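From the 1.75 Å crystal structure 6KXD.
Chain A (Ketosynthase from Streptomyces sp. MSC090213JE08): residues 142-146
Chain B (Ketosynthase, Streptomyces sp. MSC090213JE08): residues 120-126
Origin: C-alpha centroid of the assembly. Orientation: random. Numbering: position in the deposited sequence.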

# COMPACT_ATOMS: atom_id res chain seq x y z
N ARG A 142 -15.01 2.17 7.83
CA ARG A 142 -14.14 1.07 7.71
C ARG A 142 -13.60 0.85 6.28
O ARG A 142 -13.03 -0.17 6.07
N ILE A 143 -13.83 1.80 5.36
CA ILE A 143 -13.52 1.59 3.93
C ILE A 143 -12.06 1.91 3.60
O ILE A 143 -11.62 1.55 2.54
N ASN A 144 -11.33 2.54 4.50
CA ASN A 144 -9.97 3.00 4.12
C ASN A 144 -8.98 1.86 4.34
O ASN A 144 -9.01 1.16 5.37
N ALA A 145 -8.08 1.68 3.37
CA ALA A 145 -7.26 0.52 3.27
C ALA A 145 -6.29 0.38 4.46
O ALA A 145 -5.91 -0.72 4.78
N GLY A 146 -5.95 1.50 5.10
CA GLY A 146 -5.01 1.52 6.21
C GLY A 146 -5.51 0.63 7.32
O GLY A 146 -4.74 0.04 8.07
N ILE B 120 -1.61 7.28 0.66
CA ILE B 120 -2.98 7.61 0.28
C ILE B 120 -3.87 7.20 1.45
O ILE B 120 -3.38 6.60 2.39
N THR B 121 -5.15 7.56 1.34
CA THR B 121 -6.21 7.09 2.24
C THR B 121 -6.88 5.90 1.55
O THR B 121 -6.80 4.73 1.98
N MET B 122 -7.49 6.18 0.41
CA MET B 122 -8.16 5.13 -0.31
C MET B 122 -8.24 5.50 -1.77
O MET B 122 -9.17 5.14 -2.47
N GLY B 123 -7.18 6.14 -2.27
CA GLY B 123 -7.12 6.46 -3.70
C GLY B 123 -8.18 7.48 -4.13
O GLY B 123 -8.61 8.38 -3.38
N SER B 124 -8.58 7.39 -5.41
CA SER B 124 -9.58 8.28 -5.93
C SER B 124 -10.93 7.67 -5.60
O SER B 124 -11.39 6.75 -6.27
N LEU B 125 -11.55 8.14 -4.52
CA LEU B 125 -12.91 7.68 -4.28
C LEU B 125 -13.85 8.25 -5.35
O LEU B 125 -14.89 7.67 -5.56
N GLU B 126 -13.48 9.35 -5.99
CA GLU B 126 -14.28 9.86 -7.10
C GLU B 126 -14.32 8.81 -8.23
O GLU B 126 -15.39 8.52 -8.79

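The contact between these two stretches of the ketosynthase chains is small, burying 263 Å² in all, and it is made mostly by van der Waals packing. No direct hydrogen bond crosses it; a single water supplies the polar link. The closest CA atoms are those of Asn A144 and Met B122, 5.2 Å apart.

Chain B enters with Ile B120, whose CA-to-CB bond points sideways. Its side chain, with chi1 p and chi2 t, ends nearer to chain A than it begins, yet its closest atom, Ile B120 CD1, stays 6.1 Å from Ala A145 CB. It is buried, as suits a branched aliphatic residue, but it makes no contact here.

Thr B121 is the first residue to engage, and its two side-chain branches have different surroundings. With chi1 in the m well, CG2 packs against the amide group of Asn A144, with 3.4 Å between Thr B121 CG2 and Asn A144 CG, while OG1 finds its hydrogen bond elsewhere in the structure. A beta-branched residue with one methyl and one hydroxyl can serve both settings. The backbone also matters: Thr B121 O accepts a hydrogen bond from water 1 at 2.7 Å, and the same water accepts one from Gly A146 N at 2.9 Å. The water thus joins a carbonyl to an amide across the gap. The carbonyl also lies near the preceding amide, but Thr B121 O to Ala A145 N, at 3.6 Å, is only a contact.

The CA-to-CB bond of Met B122 points toward chain A, and the residue loses the most surface to it, 57 Å². Its chi angles are t, p and t, and the long, unbranched chain runs alongside chain A. Near its root, Met B122 CB lies 3.4 Å from Asn A144 OD1. Farther out, Met B122 SD meets Ala A145, 3.7 Å from Ala A145 CB and 3.5 Å from Ala A145 N, and the terminal Met B122 CE reaches 3.5 Å from Ile A143 O. Methionine is well suited to such a course, being flexible and apolar with a large, polarizable sulfur. The methyl of Ala A145 packs against that sulfur, an ordinary apolar contact. Asn A144, with chi1 m and chi2 at -37°, lays its amide group alongside both Thr B121 and Met B122.

Gly B123 then turns the chain with a phi of 66°, a value that favours glycine. Ser B124 lies out of reach of chain A, but occupies the N-cap position; its side chain, chi1 t, caps a backbone N just beyond the stretch, a role for which a short hydroxyl is ideal.

In the helix that follows, the CA-to-CB bond of Leu B125 points toward chain A. With chi1 m and chi2 t, the residue brings Leu B125 CD2 to 4.3 Å from Ile A143 CD1, a loose apolar contact between two buried aliphatic residues. Ile A143 starts sideways, but its p, t rotamer carries its end nearer. Glu B126, extended and partly exposed, remains clear of the contact, as does Arg A142 on the other chain.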

# COMPACT_ATOMS: atom_id res chain seq x y z
CB ARG A 142 -14.86 -0.15 8.26
CG ARG A 142 -15.86 -0.76 7.30
CD ARG A 142 -16.68 -1.76 8.09
NE ARG A 142 -17.49 -2.54 7.17
CZ ARG A 142 -18.53 -3.28 7.54
NH1 ARG A 142 -18.99 -3.17 8.78
NH2 ARG A 142 -19.08 -4.10 6.67
CB ILE A 143 -14.46 2.41 3.01
CG1 ILE A 143 -14.41 3.90 3.33
CG2 ILE A 143 -15.89 1.85 3.09
CD1 ILE A 143 -14.73 4.79 2.18
CB ASN A 144 -9.60 4.29 4.83
CG ASN A 144 -10.55 5.42 4.49
OD1 ASN A 144 -11.00 5.54 3.35
ND2 ASN A 144 -10.88 6.22 5.48
CB ALA A 145 -6.48 0.57 1.96
CB ILE B 120 -3.41 6.86 -0.99
CG1 ILE B 120 -3.33 5.34 -0.80
CG2 ILE B 120 -2.60 7.34 -2.18
CD1 ILE B 120 -3.95 4.50 -1.93
CB THR B 121 -7.19 8.21 2.57
OG1 THR B 121 -6.54 9.31 3.18
CG2 THR B 121 -8.29 7.74 3.50
CB MET B 122 -9.57 4.95 0.27
CG MET B 122 -10.22 3.66 -0.10
SD MET B 122 -9.17 2.25 0.05
CE MET B 122 -10.22 0.95 -0.59
CB SER B 124 -9.48 8.50 -7.40
OG SER B 124 -10.56 9.34 -7.81
CB LEU B 125 -13.36 8.12 -2.90
CG LEU B 125 -12.63 7.38 -1.80
CD1 LEU B 125 -12.71 8.16 -0.47
CD2 LEU B 125 -13.17 5.97 -1.68
CB GLU B 126 -13.76 11.18 -7.63
CG GLU B 126 -14.57 11.70 -8.81
CD GLU B 126 -14.14 13.07 -9.30
OE1 GLU B 126 -12.99 13.46 -9.04
OE2 GLU B 126 -14.96 13.74 -9.93
O HOH W 1 -5.98 4.31 4.56